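Local coordinates for protein tumor necrosis factor receptor superfamily member 11B (Mus musculus, PDB 4E4D) that acts as a secreted decoy receptor that captures the cytokine RANKL and so restrains the formation and activation of bone-resorbing osteoclasts, at residues 21-26 with 37-42; 26-31 with 43-48; 64-69 with 80-85. All blocks are in the same frame, centred on the assembly; numbering follows the deposited sequence.

Contact 1 of 3, residues 21-26 with 37-42; sequences DKCAPG and RKTLCV
The disulfide between Cys23 and Cys41 ties two stretches of the first TNFR-type cysteine-rich repeat, an elongated module of the TNF-receptor superfamily held together by cystines. Segment 21-26, which leads from strand 20-21 to strand 27-31, runs in nearly the same direction as segment 37-42; the touching parts, 21-26 and 38-42, are 12° apart. On both cysteines SG sits anti to the carbonyl carbon and beside the backbone N, and with CB-SG-SG-CB at -92° the S-S bond joins the two segments where Cys23 CA and Cys41 CA are 5.7 Å apart. One step back, the hydroxyl of Thr39 donates to the backbone carbonyl of Asp21, Thr39 OG1 lying 2.6 Å from Asp21 O, within the carbonyl plane and on a lone pair. The same rotation that sets OG1 beside its own backbone N puts CG2 anti to that N, where this methyl leans against Cys23 SG at 3.9 Å; one side chain thus serves the polar and the sulfur part of the contact. An alanine in place of Thr39 would lack both the hydroxyl and the methyl, and would probably loosen the Asp21 carbonyl and the packing beside the disulfide. At the end toward Lys38, which is exposed, the side chains of Asp21 and Lys38 cross obliquely. Lys38 CG is anti to the backbone N and the chain is extended beyond it, so that CE, 3.3 Å from Asp21 OD1, comes nearest the carboxylate; Lys38 NZ stays 4.2 Å from Asp21 OD1, an electrostatic neighbour beyond salt-bridge range. Further out, Tyr10 of strand 9-10 packs on Thr39, and the backbone of Cys23 is hydrogen-bonded to that of His54, from the second repeat.

Contact 2 of 3, residues 26-31 with 43-48; sequences GTYLKQ and PCPDHS
OG1 of Thr27 and CG of Tyr28 both lie between the backbone N and the carbonyl carbon, the crowded position (chi1 of Tyr28 68°), with Thr27 CG2 anti to the carbonyl carbon, while Cys44 turns SG anti to its carbonyl carbon and beside its N. For Tyr28 this rotation brings one long edge of the ring to segment 43-48: Tyr28 CE2 lies 3.5 Å from the carbonyl O of Pro43, near the ring plane, and the CA of Cys44 borders the same edge. The side chains of Pro45 and Tyr28 cross at about a right angle, Pro45 CD 4.0 Å from Tyr28 CE2. Thr27 instead turns CG2 to the CA of Pro43, and its OG1 is hydrogen-bonded to the carbonyl of Ala24. These two residues, Thr27 and Pro43, form an antiparallel non-hydrogen-bonded pair with diverging side chains, at the end of the two-stranded hairpin 27-31/40-43. Beyond it, Cys44 N donates to Gly26 O over 2.8 Å, fairly straight at 161° but approaching from above the carbonyl plane. The same oxygen receives a CA-H...O contact from Pro43 CA, 3.2 Å away, and a weak hydrogen bond from Arg78. Gly26, at phi 93°, adopts a backbone shape that would press a CB against the preceding carbonyl. Its carbonyl carbon lies 3.6 Å from Cys44 SG, the sulfur whose disulfide with Cys59 opens the second repeat. A backbone carbonyl of the first repeat thus receives the first amide of the second, so here the two repeats meet largely through main-chain atoms, with the Tyr28-Pro45 contact adding apolar packing.

Contact 3 of 3, residues 64-69 with 80-85; sequences PVCKEL and HNRVCE
Cys66 and Cys84 carry the most buried surface here, and their disulfide joins the stretch before strand 70-74 to strand 83-86 within the second cysteine-rich repeat. Each SG is anti to its carbonyl carbon, and the CB-SG-SG-CB torsion of -81° goes with a separation of 5.7 Å between Cys66 CA and Cys84 CA. Arg82, two residues before Cys84, reaches over from just before the strand. With chi1 and chi2 extended, Arg82 CD comes to 3.9 Å from Cys66 SG, and the bend at chi3 (-56°) then swings the guanidinium to Pro64. There Arg82 NH1 makes a weak hydrogen bond of 3.2 Å to the carbonyl O of Pro64, whose preceding peptide bond is cis; NH1 also bonds weakly to the carbonyl of Cys62. Segment 64-69 also meets another protein chain: Glu68 forms a salt bridge with a basic side chain of that chain, and Val65 N is hydrogen-bonded to an acidic one. The covalent link therefore does most of the holding across this surface contact, while the arginine's weak bonds to two carbonyls would add a modest electrostatic tie beside the sulfur pair.

How the contacts relate
Contacts 1 and 2 share Gly26 and meet at the hairpin of strands 27-31 and 40-43, where Tyr28 N lies 2.8 Å from Val42 O; their segments alternate along the chain. Contact 3 follows in series, its centre about 29 Å from that of contact 1 and about 21 Å from that of contact 2. Contacts 1 and 3 repeat one scheme in successive modules, a disulfide flanked by a side chain donating to a backbone carbonyl, a threonine hydroxyl in one and, weakly, an arginine in the other. Contact 2, with no disulfide between its segments, rests mainly on a backbone N-H...O bond. The first two are partly buried; contact 3 lies at the surface and meets another protein chain at several residues, contact 2 only through His47.

Contact 1 of 3, residues 21-26 with 37-42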
loop_
_atom_site.group_PDB
_atom_site.type_symbol
_atom_site.label_atom_id
_atom_site.label_comp_id
_atom_site.label_asym_id
_atom_site.label_seq_id
_atom_site.Cartn_x
_atom_site.Cartn_y
_atom_site.Cartn_z
ATOM N N ASP B 21 -38.216 -16.768 -12.812
ATOM C CA ASP B 21 -37.050 -17.219 -13.563
ATOM C C ASP B 21 -35.830 -16.319 -13.392
ATOM O O ASP B 21 -35.945 -15.095 -13.342
ATOM C CB ASP B 21 -37.400 -17.325 -15.048
ATOM C CG ASP B 21 -38.442 -18.387 -15.323
ATOM O OD1 ASP B 21 -39.644 -18.105 -15.130
ATOM O OD2 ASP B 21 -38.062 -19.504 -15.734
ATOM N N LYS B 22 -34.662 -16.947 -13.303
ATOM C CA LYS B 22 -33.398 -16.228 -13.309
ATOM C C LYS B 22 -33.096 -15.776 -14.731
ATOM O O LYS B 22 -33.762 -16.198 -15.677
ATOM C CB LYS B 22 -32.264 -17.127 -12.813
ATOM C CG LYS B 22 -32.409 -17.602 -11.377
ATOM C CD LYS B 22 -31.160 -18.343 -10.923
ATOM C CE LYS B 22 -31.278 -18.822 -9.485
ATOM N NZ LYS B 22 -30.014 -19.450 -9.004
ATOM N N CYS B 23 -32.091 -14.919 -14.882
ATOM C CA CYS B 23 -31.671 -14.470 -16.202
ATOM C C CYS B 23 -30.641 -15.424 -16.791
ATOM O O CYS B 23 -29.709 -15.846 -16.110
ATOM C CB CYS B 23 -31.104 -13.051 -16.137
ATOM S SG CYS B 23 -32.369 -11.766 -16.005
ATOM N N ALA B 24 -30.826 -15.766 -18.061
ATOM C CA ALA B 24 -29.933 -16.691 -18.744
ATOM C C ALA B 24 -28.596 -16.023 -19.039
ATOM O O ALA B 24 -28.487 -14.798 -18.996
ATOM C CB ALA B 24 -30.574 -17.177 -20.034
ATOM N N PRO B 25 -27.569 -16.832 -19.337
ATOM C CA PRO B 25 -26.276 -16.270 -19.733
ATOM C C PRO B 25 -26.421 -15.385 -20.964
ATOM O O PRO B 25 -27.243 -15.674 -21.834
ATOM C CB PRO B 25 -25.440 -17.510 -20.055
ATOM C CG PRO B 25 -26.083 -18.616 -19.295
ATOM C CD PRO B 25 -27.544 -18.303 -19.292
ATOM N N GLY B 26 -25.631 -14.319 -21.033
ATOM C CA GLY B 26 -25.720 -13.372 -22.127
ATOM C C GLY B 26 -26.650 -12.212 -21.826
ATOM O O GLY B 26 -26.771 -11.289 -22.629
ATOM N N ARG B 37 -45.860 -9.903 -14.829
ATOM C CA ARG B 37 -44.801 -10.093 -15.819
ATOM C C ARG B 37 -43.729 -11.083 -15.374
ATOM O O ARG B 37 -43.484 -11.266 -14.181
ATOM C CB ARG B 37 -44.133 -8.760 -16.151
ATOM C CG ARG B 37 -45.058 -7.745 -16.791
ATOM C CD ARG B 37 -44.265 -6.625 -17.435
ATOM N NE ARG B 37 -43.442 -7.115 -18.538
ATOM C CZ ARG B 37 -42.570 -6.373 -19.212
ATOM N NH1 ARG B 37 -42.395 -5.096 -18.901
ATOM N NH2 ARG B 37 -41.867 -6.913 -20.199
ATOM N N LYS B 38 -43.089 -11.707 -16.357
ATOM C CA LYS B 38 -41.980 -12.618 -16.115
ATOM C C LYS B 38 -40.699 -11.808 -15.947
ATOM O O LYS B 38 -40.634 -10.654 -16.368
ATOM C CB LYS B 38 -41.845 -13.589 -17.292
ATOM C CG LYS B 38 -40.802 -14.678 -17.108
ATOM C CD LYS B 38 -40.755 -15.599 -18.321
ATOM C CE LYS B 38 -39.713 -16.694 -18.157
ATOM N NZ LYS B 38 -39.673 -17.611 -19.331
ATOM N N THR B 39 -39.684 -12.408 -15.332
ATOM C CA THR B 39 -38.418 -11.717 -15.109
ATOM C C THR B 39 -37.925 -11.080 -16.402
ATOM O O THR B 39 -37.772 -11.758 -17.417
ATOM C CB THR B 39 -37.329 -12.673 -14.581
ATOM O OG1 THR B 39 -37.687 -13.142 -13.276
ATOM C CG2 THR B 39 -35.984 -11.964 -14.502
ATOM N N LEU B 40 -37.682 -9.775 -16.359
ATOM C CA LEU B 40 -37.184 -9.055 -17.523
ATOM C C LEU B 40 -35.669 -9.181 -17.617
ATOM O O LEU B 40 -34.945 -8.793 -16.702
ATOM C CB LEU B 40 -37.575 -7.580 -17.453
ATOM C CG LEU B 40 -37.072 -6.721 -18.616
ATOM C CD1 LEU B 40 -37.701 -7.163 -19.927
ATOM C CD2 LEU B 40 -37.347 -5.249 -18.357
ATOM N N CYS B 41 -35.196 -9.725 -18.733
ATOM C CA CYS B 41 -33.768 -9.919 -18.942
ATOM C C CYS B 41 -33.329 -9.264 -20.244
ATOM O O CYS B 41 -33.969 -9.431 -21.283
ATOM C CB CYS B 41 -33.432 -11.409 -18.951
ATOM S SG CYS B 41 -33.788 -12.241 -17.385
ATOM N N VAL B 42 -32.236 -8.515 -20.176
ATOM C CA VAL B 42 -31.739 -7.766 -21.322
ATOM C C VAL B 42 -30.328 -8.220 -21.675
ATOM O O VAL B 42 -29.502 -8.420 -20.786
ATOM C CB VAL B 42 -31.731 -6.257 -21.017
ATOM C CG1 VAL B 42 -31.108 -5.470 -22.163
ATOM C CG2 VAL B 42 -33.143 -5.773 -20.738
#

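Contact 2 of 3, residues 26-31 with 43-48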
loop_
_atom_site.group_PDB
_atom_site.type_symbol
_atom_site.label_atom_id
_atom_site.label_comp_id
_atom_site.label_asym_id
_atom_site.label_seq_id
_atom_site.Cartn_x
_atom_site.Cartn_y
_atom_site.Cartn_z
ATOM N N GLY B 26 -25.631 -14.319 -21.033
ATOM C CA GLY B 26 -25.720 -13.372 -22.127
ATOM C C GLY B 26 -26.650 -12.212 -21.826
ATOM O O GLY B 26 -26.771 -11.289 -22.629
ATOM N N THR B 27 -27.307 -12.256 -20.672
ATOM C CA THR B 27 -28.243 -11.204 -20.290
ATOM C C THR B 27 -28.068 -10.823 -18.826
ATOM O O THR B 27 -27.429 -11.544 -18.060
ATOM C CB THR B 27 -29.708 -11.645 -20.500
ATOM O OG1 THR B 27 -30.062 -12.629 -19.520
ATOM C CG2 THR B 27 -29.906 -12.223 -21.891
ATOM N N TYR B 28 -28.640 -9.684 -18.447
ATOM C CA TYR B 28 -28.651 -9.251 -17.055
ATOM C C TYR B 28 -30.076 -8.906 -16.642
ATOM O O TYR B 28 -30.915 -8.589 -17.484
ATOM C CB TYR B 28 -27.739 -8.039 -16.855
ATOM C CG TYR B 28 -28.231 -6.782 -17.538
ATOM C CD1 TYR B 28 -29.072 -5.894 -16.877
ATOM C CD2 TYR B 28 -27.856 -6.483 -18.842
ATOM C CE1 TYR B 28 -29.526 -4.744 -17.497
ATOM C CE2 TYR B 28 -28.305 -5.335 -19.469
ATOM C CZ TYR B 28 -29.140 -4.470 -18.792
ATOM O OH TYR B 28 -29.589 -3.327 -19.412
ATOM N N LEU B 29 -30.342 -8.967 -15.342
ATOM C CA LEU B 29 -31.671 -8.686 -14.812
ATOM C C LEU B 29 -31.917 -7.183 -14.754
ATOM O O LEU B 29 -31.183 -6.454 -14.092
ATOM C CB LEU B 29 -31.813 -9.296 -13.417
ATOM C CG LEU B 29 -33.215 -9.333 -12.807
ATOM C CD1 LEU B 29 -33.254 -10.333 -11.664
ATOM C CD2 LEU B 29 -33.648 -7.960 -12.316
ATOM N N LYS B 30 -32.953 -6.720 -15.448
ATOM C CA LYS B 30 -33.284 -5.298 -15.447
ATOM C C LYS B 30 -34.510 -4.999 -14.585
ATOM O O LYS B 30 -34.613 -3.922 -13.998
ATOM C CB LYS B 30 -33.504 -4.790 -16.871
ATOM C CG LYS B 30 -33.474 -3.275 -16.969
ATOM C CD LYS B 30 -33.509 -2.793 -18.409
ATOM C CE LYS B 30 -33.166 -1.313 -18.501
ATOM N NZ LYS B 30 -34.049 -0.463 -17.655
ATOM N N GLN B 31 -35.440 -5.947 -14.516
ATOM C CA GLN B 31 -36.625 -5.802 -13.674
ATOM C C GLN B 31 -37.115 -7.153 -13.165
ATOM O O GLN B 31 -37.293 -8.094 -13.939
ATOM C CB GLN B 31 -37.747 -5.093 -14.435
ATOM C CG GLN B 31 -37.472 -3.625 -14.700
ATOM C CD GLN B 31 -38.674 -2.893 -15.266
ATOM O OE1 GLN B 31 -39.600 -3.505 -15.798
ATOM N NE2 GLN B 31 -38.665 -1.570 -15.148
ATOM N N PRO B 43 -30.044 -8.389 -22.975
ATOM C CA PRO B 43 -28.706 -8.823 -23.392
ATOM C C PRO B 43 -27.598 -7.943 -22.820
ATOM O O PRO B 43 -27.788 -6.735 -22.673
ATOM C CB PRO B 43 -28.755 -8.710 -24.923
ATOM C CG PRO B 43 -29.965 -7.878 -25.229
ATOM C CD PRO B 43 -30.927 -8.165 -24.131
ATOM N N CYS B 44 -26.460 -8.550 -22.496
ATOM C CA CYS B 44 -25.329 -7.816 -21.940
ATOM C C CYS B 44 -24.855 -6.745 -22.911
ATOM O O CYS B 44 -24.774 -6.988 -24.114
ATOM C CB CYS B 44 -24.169 -8.768 -21.635
ATOM S SG CYS B 44 -24.436 -9.861 -20.224
ATOM N N PRO B 45 -24.537 -5.551 -22.393
ATOM C CA PRO B 45 -23.980 -4.505 -23.255
ATOM C C PRO B 45 -22.609 -4.910 -23.785
ATOM O O PRO B 45 -22.049 -5.909 -23.336
ATOM C CB PRO B 45 -23.867 -3.298 -22.319
ATOM C CG PRO B 45 -23.789 -3.880 -20.954
ATOM C CD PRO B 45 -24.624 -5.122 -20.986
ATOM N N ASP B 46 -22.079 -4.143 -24.731
ATOM C CA ASP B 46 -20.791 -4.456 -25.334
ATOM C C ASP B 46 -19.688 -4.486 -24.278
ATOM O O ASP B 46 -19.720 -3.723 -23.311
ATOM C CB ASP B 46 -20.457 -3.433 -26.421
ATOM C CG ASP B 46 -19.300 -3.868 -27.298
ATOM O OD1 ASP B 46 -19.072 -5.090 -27.424
ATOM O OD2 ASP B 46 -18.622 -2.987 -27.866
ATOM N N HIS B 47 -18.721 -5.380 -24.470
ATOM C CA HIS B 47 -17.580 -5.512 -23.565
ATOM C C HIS B 47 -17.993 -5.998 -22.176
ATOM O O HIS B 47 -17.424 -5.581 -21.169
ATOM C CB HIS B 47 -16.823 -4.186 -23.458
ATOM C CG HIS B 47 -16.372 -3.642 -24.777
ATOM N ND1 HIS B 47 -16.838 -2.452 -25.291
ATOM C CD2 HIS B 47 -15.504 -4.135 -25.693
ATOM C CE1 HIS B 47 -16.271 -2.230 -26.464
ATOM N NE2 HIS B 47 -15.459 -3.237 -26.731
ATOM N N SER B 48 -18.979 -6.887 -22.131
ATOM C CA SER B 48 -19.414 -7.495 -20.878
ATOM C C SER B 48 -20.017 -8.863 -21.171
ATOM O O SER B 48 -20.239 -9.210 -22.331
ATOM C CB SER B 48 -20.429 -6.600 -20.163
ATOM O OG SER B 48 -21.581 -6.383 -20.959
#

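Contact 3 of 3, residues 64-69 with 80-85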
loop_
_atom_site.group_PDB
_atom_site.type_symbol
_atom_site.label_atom_id
_atom_site.label_comp_id
_atom_site.label_asym_id
_atom_site.label_seq_id
_atom_site.Cartn_x
_atom_site.Cartn_y
_atom_site.Cartn_z
ATOM N N PRO B 64 -8.929 -9.429 -17.671
ATOM C CA PRO B 64 -8.159 -8.232 -18.018
ATOM C C PRO B 64 -7.719 -8.210 -19.478
ATOM O O PRO B 64 -8.073 -9.099 -20.253
ATOM C CB PRO B 64 -6.934 -8.352 -17.116
ATOM C CG PRO B 64 -6.704 -9.824 -17.027
ATOM C CD PRO B 64 -8.069 -10.475 -17.086
ATOM N N VAL B 65 -6.952 -7.186 -19.836
ATOM C CA VAL B 65 -6.335 -7.102 -21.151
ATOM C C VAL B 65 -5.216 -8.134 -21.244
ATOM O O VAL B 65 -4.584 -8.463 -20.239
ATOM C CB VAL B 65 -5.745 -5.700 -21.395
ATOM C CG1 VAL B 65 -4.973 -5.656 -22.706
ATOM C CG2 VAL B 65 -6.846 -4.650 -21.379
ATOM N N CYS B 66 -4.974 -8.645 -22.449
ATOM C CA CYS B 66 -3.909 -9.620 -22.667
ATOM C C CYS B 66 -2.533 -8.978 -22.509
ATOM O O CYS B 66 -2.290 -7.879 -23.007
ATOM C CB CYS B 66 -4.034 -10.247 -24.057
ATOM S SG CYS B 66 -5.468 -11.334 -24.260
ATOM N N LYS B 67 -1.635 -9.675 -21.819
ATOM C CA LYS B 67 -0.294 -9.163 -21.555
ATOM C C LYS B 67 0.575 -9.143 -22.819
ATOM O O LYS B 67 0.099 -9.435 -23.915
ATOM C CB LYS B 67 0.382 -9.988 -20.454
ATOM C CG LYS B 67 -0.162 -9.730 -19.054
ATOM C CD LYS B 67 -1.468 -10.464 -18.806
ATOM C CE LYS B 67 -1.918 -10.325 -17.361
ATOM N NZ LYS B 67 -2.297 -8.925 -17.017
ATOM N N GLU B 68 1.850 -8.803 -22.650
ATOM C CA GLU B 68 2.761 -8.584 -23.774
ATOM C C GLU B 68 2.951 -9.821 -24.647
ATOM O O GLU B 68 2.754 -9.767 -25.863
ATOM C CB GLU B 68 4.129 -8.116 -23.267
ATOM C CG GLU B 68 4.124 -6.741 -22.612
ATOM C CD GLU B 68 3.543 -6.758 -21.212
ATOM O OE1 GLU B 68 3.834 -7.708 -20.455
ATOM O OE2 GLU B 68 2.792 -5.821 -20.869
ATOM N N LEU B 69 3.350 -10.928 -24.030
ATOM C CA LEU B 69 3.635 -12.149 -24.775
ATOM C C LEU B 69 2.452 -13.108 -24.731
ATOM O O LEU B 69 2.628 -14.322 -24.626
ATOM C CB LEU B 69 4.884 -12.834 -24.218
ATOM C CG LEU B 69 6.130 -11.954 -24.101
ATOM C CD1 LEU B 69 7.345 -12.804 -23.772
ATOM C CD2 LEU B 69 6.359 -11.156 -25.377
ATOM N N HIS B 80 -19.163 -15.618 -22.544
ATOM C CA HIS B 80 -17.885 -15.970 -21.930
ATOM C C HIS B 80 -16.891 -14.811 -21.922
ATOM O O HIS B 80 -16.957 -13.909 -22.757
ATOM C CB HIS B 80 -17.262 -17.178 -22.637
ATOM C CG HIS B 80 -17.001 -16.959 -24.095
ATOM N ND1 HIS B 80 -17.747 -17.563 -25.085
ATOM C CD2 HIS B 80 -16.071 -16.207 -24.731
ATOM C CE1 HIS B 80 -17.291 -17.190 -26.267
ATOM N NE2 HIS B 80 -16.273 -16.368 -26.080
ATOM N N ASN B 81 -15.966 -14.854 -20.968
ATOM C CA ASN B 81 -14.942 -13.827 -20.831
ATOM C C ASN B 81 -13.819 -14.012 -21.842
ATOM O O ASN B 81 -13.674 -15.081 -22.436
ATOM C CB ASN B 81 -14.351 -13.867 -19.421
ATOM C CG ASN B 81 -13.400 -12.718 -19.150
ATOM O OD1 ASN B 81 -13.449 -11.683 -19.817
ATOM N ND2 ASN B 81 -12.526 -12.895 -18.166
ATOM N N ARG B 82 -13.029 -12.963 -22.033
ATOM C CA ARG B 82 -11.824 -13.047 -22.843
ATOM C C ARG B 82 -10.894 -14.101 -22.253
ATOM O O ARG B 82 -10.787 -14.228 -21.034
ATOM C CB ARG B 82 -11.121 -11.689 -22.880
ATOM C CG ARG B 82 -9.798 -11.691 -23.620
ATOM C CD ARG B 82 -9.123 -10.327 -23.570
ATOM N NE ARG B 82 -9.981 -9.263 -24.091
ATOM C CZ ARG B 82 -10.689 -8.414 -23.347
ATOM N NH1 ARG B 82 -10.659 -8.471 -22.021
ATOM N NH2 ARG B 82 -11.434 -7.490 -23.938
ATOM N N VAL B 83 -10.229 -14.859 -23.119
ATOM C CA VAL B 83 -9.278 -15.872 -22.675
ATOM C C VAL B 83 -7.913 -15.635 -23.312
ATOM O O VAL B 83 -7.755 -15.749 -24.529
ATOM C CB VAL B 83 -9.756 -17.290 -23.029
ATOM C CG1 VAL B 83 -8.724 -18.324 -22.596
ATOM C CG2 VAL B 83 -11.101 -17.573 -22.384
ATOM N N CYS B 84 -6.929 -15.309 -22.482
ATOM C CA CYS B 84 -5.580 -15.031 -22.961
ATOM C C CYS B 84 -4.645 -16.201 -22.672
ATOM O O CYS B 84 -4.767 -16.865 -21.643
ATOM C CB CYS B 84 -5.042 -13.757 -22.309
ATOM S SG CYS B 84 -6.079 -12.299 -22.580
ATOM N N GLU B 85 -3.714 -16.446 -23.590
ATOM C CA GLU B 85 -2.761 -17.542 -23.455
ATOM C C GLU B 85 -1.355 -17.056 -23.788
ATOM O O GLU B 85 -1.171 -16.247 -24.695
ATOM C CB GLU B 85 -3.149 -18.693 -24.385
ATOM C CG GLU B 85 -2.264 -19.923 -24.260
ATOM C CD GLU B 85 -2.618 -20.999 -25.272
ATOM O OE1 GLU B 85 -3.523 -20.763 -26.099
ATOM O OE2 GLU B 85 -1.992 -22.080 -25.240
#